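Local coordinates for protein Steely1 (Dictyostelium discoideum, PDB 2H84) that produces acylpyrones in vitro, the chain here being the C-terminal type III polyketide synthase domain of a hybrid type I/III polyketide synthase, at residues P225-C231 against C368-V374; S163-A168 against A212-G216; I60-V66 against S203-D208. All coordinates share one frame; numbering follows the deposited sequence.

In the fold
Contact 3 opens first. Residues 60-66, around the short strand 62-63, meet residues 203-208, at the end of helix 197-205, and so close a loop of 136 residues. Contact 2 begins inside that loop with helix segment 163-168 and ends beyond it with strand segment 212-216, so contacts 2 and 3 cross. Contact 1 follows in series: residues 225-231 pair with the end of strand 364-372 and the residues after it, 368-374, closing a second loop of 136 residues. Contacts 1 and 2 share the large mixed sheet and touch through Cys368 and Leu164. Contact 3 lies on the opposite side of the chain's centre, its centre about 26 Å from that of contact 2, and adjoins it in sequence.

Contact 1 (P225-C231 against C368-V374); sequences PLYEVMC and CFLKNVV
Glu228 and Lys371 face each other where the start of strand 227-236 pairs antiparallel with the end of strand 364-372, within the large mixed sheet of the thiolase fold. They form a hydrogen-bonded pair: Glu228 N lies 2.8 Å from Lys371 O, and Lys371 N lies 2.9 Å from Glu228 O. Further along, Met230 and Cys231 both stand opposite Phe369, a classic beta bulge. There Phe369 N meets Cys231 O head on, at 2.8 Å and with an almost straight N-H...O angle of 178°. Met230 N makes a weak hydrogen bond to Phe369 O, 3.1 Å away.

At the bulge the side chain of Met230 starts toward the other strand. Its chain runs out beside Phe369 and bends at the last torsion (chi3 60°). This sets SD at the edge of the Phe369 ring, in its plane and 3.5 Å from CE1 of Phe369, a Met-aromatic contact. Glu228 and Lys371 also run side by side. Their CB atoms, Glu228 CB and Lys371 CB, are 3.7 Å apart, but Glu228 OE1 and Lys371 NZ stay 4.3 Å apart, beyond a salt bridge.

On the other face, Leu370 CD2 packs obliquely against the CB and ring of Tyr227. Val229 CG2 touches Cys368 SG at 3.7 Å. Beyond the strand, Val373 N still reaches Leu226 O, from above the carbonyl plane (47° out of it).

Helix 335-345 packs on the face with Tyr227 and Leu370, and Tyr227 OH bonds to Met341 O there. Helix 261-280 packs on Cys231 and Phe369. Strand 15-22 flanks residues 225-231 through Val16, and strand 353-360 flanks residues 368-374 through Ser354 and Ser356.

Contact 2 (S163-A168 against A212-G216); sequences SLRTAA and AYIIG
Tyr213 reaches from its strand to Ser163 and Leu164 on the helix. CB starts toward the helix, and chi1 of 61° places CG between the backbone N and the carbonyl carbon. The ring then spans the distance from strand to helix. CE2 of Tyr213 comes within 4.2 Å of Ser163 OG, which lies at the ring edge. CZ of Tyr213 approaches Leu164 CA at 4.1 Å. At the tip, OH of Tyr213 donates to Ser163 OG at 3.1 Å. Leu164 N is 2.9 Å from Tyr213 OH, at an angle too poor for a hydrogen bond. Ser163 OG is also hydrogen-bonded to Gly160 O and Ala159 O in the same helix.

This is helix-on-sheet packing of the thiolase fold. Helix 159-171 follows Cys157, the predicted active-site residue, and lies on the sheet at strand 209-216. A phenylalanine in place of Tyr213 would probably leave Ser163 OG without its partner from the strand.

Ile215 packs on the next turn of the helix. Its CG2 meets Ala167 CB at 3.8 Å. Its CD1, extended from the backbone, touches Leu164 CD2 at 4.0 Å and Ala168 CA. Arg165 points away, salt-bridged to Glu366 and to Glu148 of the second subunit.

Contact 3 (I60-V66 against S203-D208); sequences IKTRHLV and SSIFAD
Arg63 points its guanidinium group at the C-terminal end of helix 197-205, in the thiolase-fold half that holds the predicted active-site Cys157. The group is turned so that its edge takes two carbonyls. Phe206 O lies close to the guanidinium plane, 2.6 Å from Arg63 NH1. Ser203 O is tilted 25° out of the plane and receives Arg63 NH2 at 3.1 Å. Ser204 O sits over the centre of one face. A bend at chi3 (-67°) brings the group to these oxygens. Its positive charge probably suits the negative end of the helix.

Alongside the arginine chain, CG of Arg63 rests on Ala207 CB at 3.8 Å. Ile60 CD1 packs on the last helical turn, 3.6 Å from Ile205 CA. Leu65, two residues beyond Arg63, brings CD2 to Ala207 CA.

Phe206 faces the other way. Its side chain lies about 5 Å from that of Cys157 and near a bound hexaethylene glycol, probably from the crystallisation liquor. Phe206 therefore probably lines the active-site pocket.

Past the helix, Asp208 N forms a hydrogen bond to His64 O at 3.1 Å, nearly straight on. Asp208 turns its carboxylate toward Val66, crossing that side chain at about a right angle. OD2 of Asp208 is hydrogen-bonded to Ser188 OG, and it accepts a hydrogen bond from Val66 N at 2.7 Å with an N-H...O angle of 171°.

Contact 1 (P225-C231 against C368-V374)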
ATOM      1  N   PRO A 225      15.998  23.475  -0.850  1.00 25.52           N
ATOM      2  CA  PRO A 225      15.133  22.912   0.191  1.00 25.12           C
ATOM      3  C   PRO A 225      13.933  23.772   0.569  1.00 25.72           C
ATOM      4  O   PRO A 225      14.020  24.999   0.607  1.00 25.48           O
ATOM      5  CB  PRO A 225      16.090  22.715   1.358  1.00 24.65           C
ATOM      6  CG  PRO A 225      17.362  22.393   0.686  1.00 25.61           C
ATOM      7  CD  PRO A 225      17.405  23.411  -0.429  1.00 25.55           C
ATOM      8  N   LEU A 226      12.817  23.105   0.861  1.00 25.96           N
ATOM      9  CA  LEU A 226      11.575  23.774   1.232  1.00 25.25           C
ATOM     10  C   LEU A 226      11.243  23.603   2.714  1.00 25.23           C
ATOM     11  O   LEU A 226      10.880  24.569   3.384  1.00 25.02           O
ATOM     12  CB  LEU A 226      10.423  23.245   0.371  1.00 24.89           C
ATOM     13  CG  LEU A 226      10.526  23.541  -1.127  1.00 24.93           C
ATOM     14  CD1 LEU A 226       9.479  22.746  -1.899  1.00 25.06           C
ATOM     15  CD2 LEU A 226      10.345  25.024  -1.354  1.00 24.20           C
ATOM     16  N   TYR A 227      11.360  22.378   3.222  1.00 23.75           N
ATOM     17  CA  TYR A 227      11.068  22.097   4.625  1.00 22.52           C
ATOM     18  C   TYR A 227      12.061  21.091   5.153  1.00 23.38           C
ATOM     19  O   TYR A 227      12.461  20.174   4.436  1.00 23.57           O
ATOM     20  CB  TYR A 227       9.674  21.484   4.813  1.00 20.67           C
ATOM     21  CG  TYR A 227       8.510  22.365   4.440  1.00 20.08           C
ATOM     22  CD1 TYR A 227       8.001  22.373   3.140  1.00 19.71           C
ATOM     23  CD2 TYR A 227       7.894  23.177   5.395  1.00 19.83           C
ATOM     24  CE1 TYR A 227       6.903  23.167   2.805  1.00 18.97           C
ATOM     25  CE2 TYR A 227       6.796  23.974   5.072  1.00 18.62           C
ATOM     26  CZ  TYR A 227       6.304  23.962   3.782  1.00 18.76           C
ATOM     27  OH  TYR A 227       5.197  24.724   3.494  1.00 18.34           O
ATOM     28  N   GLU A 228      12.464  21.256   6.408  1.00 24.11           N
ATOM     29  CA  GLU A 228      13.379  20.302   7.007  1.00 24.65           C
ATOM     30  C   GLU A 228      12.543  19.419   7.913  1.00 23.89           C
ATOM     31  O   GLU A 228      12.096  19.856   8.968  1.00 24.67           O
ATOM     32  CB  GLU A 228      14.453  20.989   7.844  1.00 25.25           C
ATOM     33  CG  GLU A 228      15.487  20.001   8.356  1.00 27.85           C
ATOM     34  CD  GLU A 228      16.466  20.614   9.342  1.00 30.43           C
ATOM     35  OE1 GLU A 228      16.795  21.818   9.194  1.00 30.97           O
ATOM     36  OE2 GLU A 228      16.920  19.879  10.255  1.00 29.49           O
ATOM     37  N   VAL A 229      12.316  18.181   7.498  1.00 22.97           N
ATOM     38  CA  VAL A 229      11.531  17.274   8.311  1.00 23.00           C
ATOM     39  C   VAL A 229      12.388  16.689   9.434  1.00 21.62           C
ATOM     40  O   VAL A 229      13.108  15.714   9.260  1.00 20.15           O
ATOM     41  CB  VAL A 229      10.872  16.192   7.417  1.00 24.52           C
ATOM     42  CG1 VAL A 229      11.792  15.638   6.506  1.00 26.56           C
ATOM     43  CG2 VAL A 229      10.442  15.112   8.176  1.00 24.96           C
ATOM     44  N   MET A 230      12.291  17.321  10.596  1.00 21.96           N
ATOM     45  CA  MET A 230      13.067  16.933  11.758  1.00 24.16           C
ATOM     46  C   MET A 230      12.635  15.606  12.346  1.00 24.62           C
ATOM     47  O   MET A 230      13.467  14.755  12.653  1.00 25.39           O
ATOM     48  CB  MET A 230      12.979  18.041  12.789  1.00 25.88           C
ATOM     49  CG  MET A 230      13.399  19.378  12.202  1.00 27.33           C
ATOM     50  SD  MET A 230      13.111  20.735  13.315  1.00 31.81           S
ATOM     51  CE  MET A 230      14.106  20.285  14.701  1.00 29.63           C
ATOM     52  N   CYS A 231      11.336  15.426  12.517  1.00 24.86           N
ATOM     53  CA  CYS A 231      10.829  14.165  13.037  1.00 25.04           C
ATOM     54  C   CYS A 231       9.334  14.067  12.790  1.00 24.74           C
ATOM     55  O   CYS A 231       8.663  15.073  12.538  1.00 24.08           O
ATOM     56  CB  CYS A 231      11.140  14.017  14.532  1.00 25.21           C
ATOM     57  SG  CYS A 231      10.337  15.202  15.583  1.00 24.97           S
ATOM     58  N   CYS A 368       4.020  15.557  12.191  1.00 21.89           N
ATOM     59  CA  CYS A 368       5.347  15.818  11.696  1.00 23.28           C
ATOM     60  C   CYS A 368       5.780  17.221  12.113  1.00 23.72           C
ATOM     61  O   CYS A 368       4.984  18.158  12.080  1.00 24.31           O
ATOM     62  CB  CYS A 368       5.358  15.687  10.182  1.00 22.91           C
ATOM     63  SG  CYS A 368       6.991  15.616   9.501  1.00 23.34           S
ATOM     64  N   PHE A 369       7.041  17.351  12.513  1.00 23.21           N
ATOM     65  CA  PHE A 369       7.574  18.625  12.952  1.00 23.15           C
ATOM     66  C   PHE A 369       8.585  19.069  11.930  1.00 22.53           C
ATOM     67  O   PHE A 369       9.630  18.434  11.757  1.00 21.99           O
ATOM     68  CB  PHE A 369       8.203  18.467  14.337  1.00 23.05           C
ATOM     69  CG  PHE A 369       8.624  19.763  14.970  1.00 23.37           C
ATOM     70  CD1 PHE A 369       9.891  20.272  14.743  1.00 22.13           C
ATOM     71  CD2 PHE A 369       7.748  20.482  15.786  1.00 24.58           C
ATOM     72  CE1 PHE A 369      10.285  21.479  15.305  1.00 23.05           C
ATOM     73  CE2 PHE A 369       8.133  21.706  16.361  1.00 23.57           C
ATOM     74  CZ  PHE A 369       9.405  22.201  16.117  1.00 23.15           C
ATOM     75  N   LEU A 370       8.265  20.158  11.233  1.00 23.28           N
ATOM     76  CA  LEU A 370       9.163  20.695  10.196  1.00 23.88           C
ATOM     77  C   LEU A 370       9.790  22.053  10.490  1.00 25.13           C
ATOM     78  O   LEU A 370       9.280  22.829  11.281  1.00 27.14           O
ATOM     79  CB  LEU A 370       8.414  20.819   8.882  1.00 23.36           C
ATOM     80  CG  LEU A 370       7.671  19.623   8.325  1.00 22.88           C
ATOM     81  CD1 LEU A 370       6.189  19.881   8.477  1.00 22.35           C
ATOM     82  CD2 LEU A 370       8.021  19.422   6.860  1.00 20.80           C
ATOM     83  N   LYS A 371      10.894  22.330   9.808  1.00 26.50           N
ATOM     84  CA  LYS A 371      11.601  23.592   9.940  1.00 27.72           C
ATOM     85  C   LYS A 371      11.526  24.277   8.576  1.00 28.50           C
ATOM     86  O   LYS A 371      12.082  23.791   7.594  1.00 27.78           O
ATOM     87  CB  LYS A 371      13.067  23.365  10.349  1.00 29.41           C
ATOM     88  CG  LYS A 371      13.954  24.585  10.170  1.00 29.51           C
ATOM     89  CD  LYS A 371      14.970  24.667  11.286  1.00 30.87           C
ATOM     90  CE  LYS A 371      16.056  25.679  10.992  1.00 30.86           C
ATOM     91  NZ  LYS A 371      17.331  25.281  11.649  1.00 31.93           N
ATOM     92  N   ASN A 372      10.778  25.372   8.526  1.00 30.05           N
ATOM     93  CA  ASN A 372      10.569  26.131   7.311  1.00 32.20           C
ATOM     94  C   ASN A 372      11.891  26.691   6.818  1.00 33.17           C
ATOM     95  O   ASN A 372      12.383  27.689   7.344  1.00 34.29           O
ATOM     96  CB  ASN A 372       9.561  27.251   7.593  1.00 33.08           C
ATOM     97  CG  ASN A 372       8.311  26.743   8.296  1.00 34.52           C
ATOM     98  OD1 ASN A 372       7.722  27.436   9.126  1.00 33.85           O
ATOM     99  ND2 ASN A 372       7.904  25.519   7.963  1.00 35.28           N
ATOM    100  N   VAL A 373      12.485  26.026   5.830  1.00 34.70           N
ATOM    101  CA  VAL A 373      13.775  26.445   5.273  1.00 35.97           C
ATOM    102  C   VAL A 373      13.699  27.438   4.093  1.00 36.90           C
ATOM    103  O   VAL A 373      14.693  28.072   3.784  1.00 36.97           O
ATOM    104  CB  VAL A 373      14.590  25.256   4.751  1.00 36.02           C
ATOM    105  CG1 VAL A 373      15.046  24.443   5.791  1.00 35.68           C
ATOM    106  CG2 VAL A 373      13.795  24.382   4.030  1.00 36.45           C
ATOM    107  N   VAL A 374      12.533  27.597   3.461  1.00 38.12           N
ATOM    108  CA  VAL A 374      12.317  28.496   2.294  1.00 39.99           C
ATOM    109  C   VAL A 374      12.676  30.041   2.491  1.00 40.37           C
ATOM    110  O   VAL A 374      12.788  31.483   2.732  1.00 40.83           O
ATOM    111  CB  VAL A 374      10.868  28.203   1.845  1.00 40.86           C
ATOM    112  CG1 VAL A 374      10.109  29.385   1.660  1.00 41.37           C
ATOM    113  CG2 VAL A 374      10.866  27.574   0.609  1.00 41.23           C
ATOM    114  OXT VAL A 374      12.785  29.453   1.107  1.00 41.56           O
TER

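Contact 2 (S163-A168 against A212-G216)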
ATOM      1  N   SER A 163       3.207   8.795   4.081  1.00 13.48           N
ATOM      2  CA  SER A 163       4.243   8.760   3.062  1.00 13.10           C
ATOM      3  C   SER A 163       5.430   9.638   3.459  1.00 12.31           C
ATOM      4  O   SER A 163       6.575   9.197   3.373  1.00 10.66           O
ATOM      5  CB  SER A 163       3.686   9.208   1.710  1.00 12.88           C
ATOM      6  OG  SER A 163       3.080  10.482   1.799  1.00 13.84           O
ATOM      7  N   LEU A 164       5.158  10.865   3.909  1.00 11.32           N
ATOM      8  CA  LEU A 164       6.234  11.767   4.320  1.00  9.85           C
ATOM      9  C   LEU A 164       7.083  11.023   5.337  1.00  9.54           C
ATOM     10  O   LEU A 164       8.311  10.975   5.243  1.00  7.48           O
ATOM     11  CB  LEU A 164       5.683  13.041   4.957  1.00  8.59           C
ATOM     12  CG  LEU A 164       6.462  14.306   4.650  1.00  8.58           C
ATOM     13  CD1 LEU A 164       6.013  15.425   5.576  1.00  8.14           C
ATOM     14  CD2 LEU A 164       7.944  14.072   4.831  1.00 10.85           C
ATOM     15  N   ARG A 165       6.407  10.433   6.312  1.00 10.20           N
ATOM     16  CA  ARG A 165       7.066   9.680   7.371  1.00 11.37           C
ATOM     17  C   ARG A 165       7.923   8.560   6.788  1.00 12.30           C
ATOM     18  O   ARG A 165       9.132   8.493   7.047  1.00 14.03           O
ATOM     19  CB  ARG A 165       6.014   9.109   8.338  1.00 10.11           C
ATOM     20  CG  ARG A 165       6.582   8.298   9.487  1.00 11.08           C
ATOM     21  CD  ARG A 165       5.564   8.121  10.605  1.00 12.36           C
ATOM     22  NE  ARG A 165       4.296   7.568  10.126  1.00 13.40           N
ATOM     23  CZ  ARG A 165       4.119   6.314   9.715  1.00 14.40           C
ATOM     24  NH1 ARG A 165       5.119   5.447   9.719  1.00 13.35           N
ATOM     25  NH2 ARG A 165       2.932   5.931   9.277  1.00 14.48           N
ATOM     26  N   THR A 166       7.312   7.694   5.983  1.00 11.60           N
ATOM     27  CA  THR A 166       8.045   6.583   5.387  1.00 10.40           C
ATOM     28  C   THR A 166       9.125   7.050   4.428  1.00 10.47           C
ATOM     29  O   THR A 166      10.271   6.617   4.539  1.00  9.55           O
ATOM     30  CB  THR A 166       7.097   5.625   4.660  1.00  8.64           C
ATOM     31  OG1 THR A 166       5.951   5.405   5.479  1.00  8.64           O
ATOM     32  CG2 THR A 166       7.729   4.278   4.444  1.00  6.49           C
ATOM     33  N   ALA A 167       8.779   7.939   3.500  1.00 11.00           N
ATOM     34  CA  ALA A 167       9.774   8.421   2.544  1.00 11.80           C
ATOM     35  C   ALA A 167      10.939   9.098   3.276  1.00 11.79           C
ATOM     36  O   ALA A 167      12.034   9.214   2.734  1.00 12.42           O
ATOM     37  CB  ALA A 167       9.115   9.397   1.513  1.00  9.78           C
ATOM     38  N   ALA A 168      10.714   9.515   4.516  1.00 11.40           N
ATOM     39  CA  ALA A 168      11.774  10.166   5.273  1.00 12.09           C
ATOM     40  C   ALA A 168      12.844   9.143   5.625  1.00 12.81           C
ATOM     41  O   ALA A 168      14.015   9.324   5.297  1.00 14.02           O
ATOM     42  CB  ALA A 168      11.226  10.783   6.534  1.00 11.23           C
ATOM     43  N   ALA A 212       2.414  15.847  -5.389  1.00  9.18           N
ATOM     44  CA  ALA A 212       3.661  15.091  -5.361  1.00 10.23           C
ATOM     45  C   ALA A 212       4.798  15.929  -4.784  1.00 11.20           C
ATOM     46  O   ALA A 212       4.754  17.161  -4.817  1.00 11.80           O
ATOM     47  CB  ALA A 212       4.017  14.613  -6.763  1.00  8.71           C
ATOM     48  N   TYR A 213       5.810  15.261  -4.238  1.00 10.94           N
ATOM     49  CA  TYR A 213       6.956  15.968  -3.686  1.00 12.03           C
ATOM     50  C   TYR A 213       8.237  15.125  -3.764  1.00 12.33           C
ATOM     51  O   TYR A 213       8.180  13.900  -3.803  1.00 12.32           O
ATOM     52  CB  TYR A 213       6.654  16.398  -2.239  1.00 11.36           C
ATOM     53  CG  TYR A 213       6.387  15.259  -1.287  1.00 12.11           C
ATOM     54  CD1 TYR A 213       7.432  14.639  -0.601  1.00 12.24           C
ATOM     55  CD2 TYR A 213       5.092  14.777  -1.090  1.00 12.07           C
ATOM     56  CE1 TYR A 213       7.199  13.562   0.257  1.00 12.88           C
ATOM     57  CE2 TYR A 213       4.849  13.702  -0.236  1.00 13.64           C
ATOM     58  CZ  TYR A 213       5.908  13.098   0.433  1.00 13.07           C
ATOM     59  OH  TYR A 213       5.677  12.031   1.270  1.00 14.41           O
ATOM     60  N   ILE A 214       9.385  15.793  -3.843  1.00 13.04           N
ATOM     61  CA  ILE A 214      10.672  15.112  -3.880  1.00 13.34           C
ATOM     62  C   ILE A 214      11.275  15.255  -2.482  1.00 14.28           C
ATOM     63  O   ILE A 214      11.173  16.311  -1.859  1.00 16.08           O
ATOM     64  CB  ILE A 214      11.627  15.771  -4.873  1.00 13.50           C
ATOM     65  CG1 ILE A 214      10.946  15.927  -6.236  1.00 14.74           C
ATOM     66  CG2 ILE A 214      12.894  14.948  -4.975  1.00 12.93           C
ATOM     67  CD1 ILE A 214      10.619  14.626  -6.930  1.00 15.73           C
ATOM     68  N   ILE A 215      11.912  14.205  -1.986  1.00 14.38           N
ATOM     69  CA  ILE A 215      12.493  14.254  -0.647  1.00 14.55           C
ATOM     70  C   ILE A 215      13.830  13.516  -0.584  1.00 16.16           C
ATOM     71  O   ILE A 215      14.008  12.494  -1.239  1.00 16.71           O
ATOM     72  CB  ILE A 215      11.514  13.635   0.365  1.00 14.37           C
ATOM     73  CG1 ILE A 215      12.117  13.637   1.759  1.00 13.41           C
ATOM     74  CG2 ILE A 215      11.167  12.216  -0.050  1.00 12.40           C
ATOM     75  CD1 ILE A 215      11.184  13.075   2.790  1.00 15.04           C
ATOM     76  N   GLY A 216      14.773  14.039   0.197  1.00 17.00           N
ATOM     77  CA  GLY A 216      16.072  13.398   0.308  1.00 18.46           C
ATOM     78  C   GLY A 216      16.941  13.982   1.406  1.00 19.29           C
ATOM     79  O   GLY A 216      16.573  14.971   2.035  1.00 18.49           O
TER

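Contact 3 (I60-V66 against S203-D208)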
ATOM      1  N   ILE A  60     -16.800  25.777   2.866  1.00 28.78           N
ATOM      2  CA  ILE A  60     -15.962  25.506   1.709  1.00 27.27           C
ATOM      3  C   ILE A  60     -16.462  26.386   0.577  1.00 27.81           C
ATOM      4  O   ILE A  60     -17.666  26.471   0.338  1.00 28.19           O
ATOM      5  CB  ILE A  60     -16.039  24.032   1.290  1.00 26.34           C
ATOM      6  CG1 ILE A  60     -15.416  23.163   2.383  1.00 25.06           C
ATOM      7  CG2 ILE A  60     -15.332  23.831  -0.039  1.00 25.68           C
ATOM      8  CD1 ILE A  60     -15.415  21.689   2.082  1.00 24.52           C
ATOM      9  N   LYS A  61     -15.539  27.047  -0.113  1.00 28.28           N
ATOM     10  CA  LYS A  61     -15.902  27.943  -1.202  1.00 28.77           C
ATOM     11  C   LYS A  61     -15.907  27.253  -2.552  1.00 27.87           C
ATOM     12  O   LYS A  61     -16.814  27.463  -3.351  1.00 27.62           O
ATOM     13  CB  LYS A  61     -14.945  29.134  -1.231  1.00 31.86           C
ATOM     14  CG  LYS A  61     -15.576  30.408  -1.756  1.00 36.70           C
ATOM     15  CD  LYS A  61     -14.812  31.638  -1.281  1.00 38.86           C
ATOM     16  CE  LYS A  61     -15.633  32.887  -1.529  1.00 39.99           C
ATOM     17  NZ  LYS A  61     -14.895  34.132  -1.257  1.00 41.27           N
ATOM     18  N   THR A  62     -14.891  26.430  -2.801  1.00 27.22           N
ATOM     19  CA  THR A  62     -14.771  25.692  -4.060  1.00 24.75           C
ATOM     20  C   THR A  62     -14.139  24.313  -3.886  1.00 23.22           C
ATOM     21  O   THR A  62     -13.465  24.035  -2.890  1.00 22.95           O
ATOM     22  CB  THR A  62     -13.907  26.453  -5.098  1.00 24.72           C
ATOM     23  OG1 THR A  62     -12.654  26.817  -4.502  1.00 24.92           O
ATOM     24  CG2 THR A  62     -14.616  27.692  -5.590  1.00 24.31           C
ATOM     25  N   ARG A  63     -14.367  23.461  -4.883  1.00 21.05           N
ATOM     26  CA  ARG A  63     -13.831  22.108  -4.922  1.00 18.28           C
ATOM     27  C   ARG A  63     -13.620  21.715  -6.380  1.00 18.05           C
ATOM     28  O   ARG A  63     -14.316  22.210  -7.271  1.00 17.35           O
ATOM     29  CB  ARG A  63     -14.798  21.109  -4.275  1.00 15.65           C
ATOM     30  CG  ARG A  63     -14.728  21.040  -2.766  1.00 14.52           C
ATOM     31  CD  ARG A  63     -15.591  19.909  -2.242  1.00 14.75           C
ATOM     32  NE  ARG A  63     -17.015  20.157  -2.460  1.00 17.75           N
ATOM     33  CZ  ARG A  63     -17.943  19.203  -2.503  1.00 16.67           C
ATOM     34  NH1 ARG A  63     -17.604  17.932  -2.347  1.00 17.39           N
ATOM     35  NH2 ARG A  63     -19.211  19.518  -2.695  1.00 15.61           N
ATOM     36  N   HIS A  64     -12.645  20.842  -6.619  1.00 17.92           N
ATOM     37  CA  HIS A  64     -12.365  20.346  -7.965  1.00 17.16           C
ATOM     38  C   HIS A  64     -12.864  18.903  -7.994  1.00 16.32           C
ATOM     39  O   HIS A  64     -12.516  18.095  -7.130  1.00 17.03           O
ATOM     40  CB  HIS A  64     -10.869  20.422  -8.248  1.00 16.83           C
ATOM     41  CG  HIS A  64     -10.350  21.822  -8.316  1.00 17.15           C
ATOM     42  ND1 HIS A  64     -10.185  22.499  -9.507  1.00 16.94           N
ATOM     43  CD2 HIS A  64     -10.001  22.691  -7.339  1.00 16.02           C
ATOM     44  CE1 HIS A  64      -9.757  23.723  -9.259  1.00 15.02           C
ATOM     45  NE2 HIS A  64      -9.639  23.867  -7.951  1.00 15.17           N
ATOM     46  N   LEU A  65     -13.688  18.578  -8.979  1.00 14.90           N
ATOM     47  CA  LEU A  65     -14.257  17.242  -9.039  1.00 14.57           C
ATOM     48  C   LEU A  65     -14.208  16.600 -10.411  1.00 15.68           C
ATOM     49  O   LEU A  65     -14.573  17.224 -11.399  1.00 17.39           O
ATOM     50  CB  LEU A  65     -15.718  17.293  -8.583  1.00 11.20           C
ATOM     51  CG  LEU A  65     -16.056  18.079  -7.319  1.00  7.61           C
ATOM     52  CD1 LEU A  65     -17.552  18.232  -7.227  1.00  7.04           C
ATOM     53  CD2 LEU A  65     -15.509  17.381  -6.106  1.00  6.21           C
ATOM     54  N   VAL A  66     -13.768  15.344 -10.460  1.00 15.38           N
ATOM     55  CA  VAL A  66     -13.714  14.613 -11.712  1.00 14.53           C
ATOM     56  C   VAL A  66     -15.171  14.476 -12.143  1.00 14.99           C
ATOM     57  O   VAL A  66     -15.473  14.473 -13.334  1.00 16.85           O
ATOM     58  CB  VAL A  66     -13.072  13.218 -11.520  1.00 15.36           C
ATOM     59  CG1 VAL A  66     -13.255  12.365 -12.768  1.00 15.22           C
ATOM     60  CG2 VAL A  66     -11.597  13.371 -11.221  1.00 13.95           C
ATOM     61  N   SER A 203     -20.593  14.365   0.953  1.00 22.29           N
ATOM     62  CA  SER A 203     -20.871  14.956  -0.348  1.00 22.19           C
ATOM     63  C   SER A 203     -20.648  16.459  -0.326  1.00 21.94           C
ATOM     64  O   SER A 203     -20.677  17.109  -1.370  1.00 21.78           O
ATOM     65  CB  SER A 203     -22.316  14.676  -0.781  1.00 22.89           C
ATOM     66  OG  SER A 203     -23.242  15.448  -0.031  1.00 21.54           O
ATOM     67  N   SER A 204     -20.424  17.016   0.862  1.00 21.08           N
ATOM     68  CA  SER A 204     -20.209  18.450   0.962  1.00 20.30           C
ATOM     69  C   SER A 204     -18.748  18.844   1.157  1.00 19.44           C
ATOM     70  O   SER A 204     -18.370  19.973   0.838  1.00 20.38           O
ATOM     71  CB  SER A 204     -21.036  19.035   2.109  1.00 20.38           C
ATOM     72  OG  SER A 204     -20.426  18.756   3.354  1.00 20.65           O
ATOM     73  N   ILE A 205     -17.920  17.923   1.651  1.00 16.63           N
ATOM     74  CA  ILE A 205     -16.518  18.249   1.907  1.00 14.62           C
ATOM     75  C   ILE A 205     -15.414  17.589   1.082  1.00 13.36           C
ATOM     76  O   ILE A 205     -14.324  18.162   0.940  1.00 12.08           O
ATOM     77  CB  ILE A 205     -16.175  17.997   3.366  1.00 14.54           C
ATOM     78  CG1 ILE A 205     -16.297  16.502   3.671  1.00 14.93           C
ATOM     79  CG2 ILE A 205     -17.112  18.791   4.249  1.00 16.90           C
ATOM     80  CD1 ILE A 205     -15.827  16.119   5.067  1.00 14.25           C
ATOM     81  N   PHE A 206     -15.673  16.399   0.545  1.00 11.29           N
ATOM     82  CA  PHE A 206     -14.649  15.690  -0.234  1.00  8.84           C
ATOM     83  C   PHE A 206     -14.481  16.185  -1.659  1.00  6.98           C
ATOM     84  O   PHE A 206     -15.443  16.558  -2.317  1.00  5.33           O
ATOM     85  CB  PHE A 206     -14.929  14.181  -0.261  1.00  7.99           C
ATOM     86  CG  PHE A 206     -14.795  13.506   1.083  1.00  6.66           C
ATOM     87  CD1 PHE A 206     -13.563  13.452   1.736  1.00  6.32           C
ATOM     88  CD2 PHE A 206     -15.905  12.925   1.696  1.00  6.71           C
ATOM     89  CE1 PHE A 206     -13.432  12.821   2.976  1.00  5.73           C
ATOM     90  CE2 PHE A 206     -15.795  12.289   2.937  1.00  6.33           C
ATOM     91  CZ  PHE A 206     -14.554  12.241   3.580  1.00  8.04           C
ATOM     92  N   ALA A 207     -13.240  16.181  -2.122  1.00  7.28           N
ATOM     93  CA  ALA A 207     -12.906  16.620  -3.474  1.00  9.45           C
ATOM     94  C   ALA A 207     -11.772  15.735  -3.996  1.00  9.93           C
ATOM     95  O   ALA A 207     -11.252  14.885  -3.259  1.00  9.88           O
ATOM     96  CB  ALA A 207     -12.468  18.093  -3.464  1.00 10.38           C
ATOM     97  N   ASP A 208     -11.390  15.940  -5.259  1.00  8.63           N
ATOM     98  CA  ASP A 208     -10.327  15.147  -5.880  1.00  8.21           C
ATOM     99  C   ASP A 208      -9.075  15.957  -6.162  1.00  7.50           C
ATOM    100  O   ASP A 208      -9.146  17.152  -6.446  1.00  7.95           O
ATOM    101  CB  ASP A 208     -10.814  14.544  -7.195  1.00  7.86           C
ATOM    102  CG  ASP A 208     -12.233  14.072  -7.118  1.00  7.79           C
ATOM    103  OD1 ASP A 208     -12.584  13.417  -6.115  1.00  9.52           O
ATOM    104  OD2 ASP A 208     -12.985  14.357  -8.066  1.00  5.84           O
TER